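Capsid protein VP1 (Human polyomavirus 12, PDB 6Y5Z) probably builds the T=7 icosahedral shell of the virus from pentamers and takes part in attachment to the host cell. Local coordinates at residues Glu88-Lys93 / Asn267-Lys272. Numbering follows the deposited sequence.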
loop_
_atom_site.group_PDB
_atom_site.type_symbol
_atom_site.label_atom_id
_atom_site.label_comp_id
_atom_site.label_asym_id
_atom_site.label_seq_id
_atom_site.Cartn_x
_atom_site.Cartn_y
_atom_site.Cartn_z
ATOM N N GLU D 88 28.226 -17.955 12.129
ATOM C CA GLU D 88 27.798 -16.813 11.287
ATOM C C GLU D 88 26.309 -16.997 11.003
ATOM O O GLU D 88 25.914 -18.075 10.479
ATOM C CB GLU D 88 28.627 -16.829 10.015
ATOM C CG GLU D 88 28.189 -15.794 8.998
ATOM C CD GLU D 88 28.846 -15.951 7.646
ATOM O OE1 GLU D 88 29.593 -16.934 7.449
ATOM O OE2 GLU D 88 28.587 -15.099 6.785
ATOM N N ALA D 89 25.492 -16.008 11.376
ATOM C CA ALA D 89 24.042 -16.043 11.119
ATOM C C ALA D 89 23.837 -15.691 9.640
ATOM O O ALA D 89 24.204 -14.572 9.246
ATOM C CB ALA D 89 23.315 -15.109 12.049
ATOM N N VAL D 90 23.310 -16.639 8.868
ATOM C CA VAL D 90 23.148 -16.528 7.391
ATOM C C VAL D 90 21.766 -15.966 7.070
ATOM O O VAL D 90 21.654 -15.111 6.180
ATOM C CB VAL D 90 23.361 -17.901 6.734
ATOM C CG1 VAL D 90 23.059 -17.877 5.237
ATOM C CG2 VAL D 90 24.768 -18.400 7.014
ATOM N N SER D 91 20.741 -16.377 7.806
ATOM C CA SER D 91 19.337 -16.073 7.468
ATOM C C SER D 91 18.462 -16.385 8.665
ATOM O O SER D 91 18.900 -17.124 9.554
ATOM C CB SER D 91 18.923 -16.834 6.234
ATOM O OG SER D 91 18.890 -18.240 6.469
ATOM N N VAL D 92 17.263 -15.831 8.665
ATOM C CA VAL D 92 16.289 -16.082 9.743
ATOM C C VAL D 92 14.915 -16.189 9.117
ATOM O O VAL D 92 14.613 -15.421 8.178
ATOM C CB VAL D 92 16.373 -15.014 10.850
ATOM C CG1 VAL D 92 16.217 -13.597 10.321
ATOM C CG2 VAL D 92 15.365 -15.307 11.938
ATOM N N LYS D 93 14.122 -17.116 9.621
ATOM C CA LYS D 93 12.660 -17.040 9.445
ATOM C C LYS D 93 12.078 -16.536 10.755
ATOM O O LYS D 93 12.374 -17.112 11.814
ATOM C CB LYS D 93 12.079 -18.401 9.084
ATOM C CG LYS D 93 12.499 -18.917 7.723
ATOM C CD LYS D 93 11.574 -20.007 7.240
ATOM C CE LYS D 93 11.845 -20.408 5.812
ATOM N NZ LYS D 93 11.241 -21.731 5.532
ATOM N N ASN D 267 13.813 -18.544 13.747
ATOM C CA ASN D 267 14.600 -19.745 13.372
ATOM C C ASN D 267 15.779 -19.244 12.559
ATOM O O ASN D 267 15.582 -18.839 11.405
ATOM C CB ASN D 267 13.781 -20.788 12.616
ATOM C CG ASN D 267 14.556 -22.080 12.436
ATOM O OD1 ASN D 267 15.770 -22.063 12.357
ATOM N ND2 ASN D 267 13.879 -23.212 12.476
ATOM N N VAL D 268 16.949 -19.258 13.176
ATOM C CA VAL D 268 18.191 -18.693 12.583
ATOM C C VAL D 268 19.052 -19.827 12.057
ATOM O O VAL D 268 19.329 -20.797 12.815
ATOM C CB VAL D 268 18.960 -17.823 13.588
ATOM C CG1 VAL D 268 20.225 -17.235 12.980
ATOM C CG2 VAL D 268 18.063 -16.725 14.130
ATOM N N GLN D 269 19.456 -19.712 10.797
ATOM C CA GLN D 269 20.411 -20.654 10.173
ATOM C C GLN D 269 21.819 -20.116 10.402
ATOM O O GLN D 269 22.082 -18.947 10.055
ATOM C CB GLN D 269 20.134 -20.788 8.680
ATOM C CG GLN D 269 21.120 -21.705 7.998
ATOM C CD GLN D 269 20.760 -21.878 6.542
ATOM O OE1 GLN D 269 21.344 -21.237 5.671
ATOM N NE2 GLN D 269 19.741 -22.687 6.285
ATOM N N LEU D 270 22.684 -20.922 11.007
ATOM C CA LEU D 270 24.088 -20.518 11.233
ATOM C C LEU D 270 25.032 -21.469 10.523
ATOM O O LEU D 270 24.711 -22.650 10.345
ATOM C CB LEU D 270 24.390 -20.445 12.727
ATOM C CG LEU D 270 23.480 -19.449 13.449
ATOM C CD1 LEU D 270 22.448 -20.155 14.284
ATOM C CD2 LEU D 270 24.263 -18.458 14.266
ATOM N N ARG D 271 26.186 -20.942 10.161
ATOM C CA ARG D 271 27.258 -21.748 9.545
ATOM C C ARG D 271 28.582 -21.388 10.204
ATOM O O ARG D 271 28.772 -20.256 10.707
ATOM C CB ARG D 271 27.275 -21.541 8.030
ATOM C CG ARG D 271 27.795 -20.181 7.614
ATOM C CD ARG D 271 27.728 -20.018 6.105
ATOM N NE ARG D 271 28.005 -18.638 5.766
ATOM C CZ ARG D 271 27.681 -18.061 4.612
ATOM N NH1 ARG D 271 27.118 -18.771 3.655
ATOM N NH2 ARG D 271 27.971 -16.792 4.402
ATOM N N LYS D 272 29.519 -22.325 10.196
ATOM C CA LYS D 272 30.857 -22.053 10.751
ATOM C C LYS D 272 31.648 -21.226 9.737
ATOM O O LYS D 272 31.694 -21.597 8.552
ATOM C CB LYS D 272 31.572 -23.368 11.063
ATOM C CG LYS D 272 30.877 -24.210 12.120
ATOM C CD LYS D 272 31.610 -25.503 12.373
ATOM C CE LYS D 272 30.840 -26.430 13.283
ATOM N NZ LYS D 272 31.486 -27.761 13.347
HETATM O O HOH W 1 19.755 -19.679 4.450
#
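Arg271 and Glu88 form a two-pronged salt bridge, Arg271 NE to Glu88 OE1 at 2.9 Å and Arg271 NH2 to Glu88 OE2 at 3.0 Å. The two side chains run alongside each other on one face of an antiparallel strand pair. Both oxygens lie near the guanidinium plane, yet the nitrogens come in from above the carboxylate, the two planes being turned 63° apart. Arg271 CG sits between its backbone N and carbonyl carbon (chi1 72°), and from there the extended chain reaches NE beside the acid. Val90 CG2 lies over one guanidinium face, near one edge of the group, 3.5 Å from Arg271 NE.

Val90 is the extra residue of a classic beta bulge: Val90 N donates to Gln269 O, while Gln269 N donates to Ser91 O, and the register slips by one. At the bulge a water bridges Ser91 OG and Gln269 OE1, donating to the latter. On the other face Ala89 CB meets Val268 CG1 at 3.9 Å, and Val92 CG2 meets Val268 CG2 at 3.8 Å, a small apolar patch.

Arg273 and the backbone N of Gly230 also bind the Glu88 carboxylate, so this buried acid has several partners. Strand 257-276 continues the sheet of the VP1 jelly roll to strand 9-26, where the side-chain amide of Gln21 bonds to those of Asn267 and Gln269; along the other edge of strand 83-96, Val92 pairs through its backbone with Thr221 of the short strand 221-222.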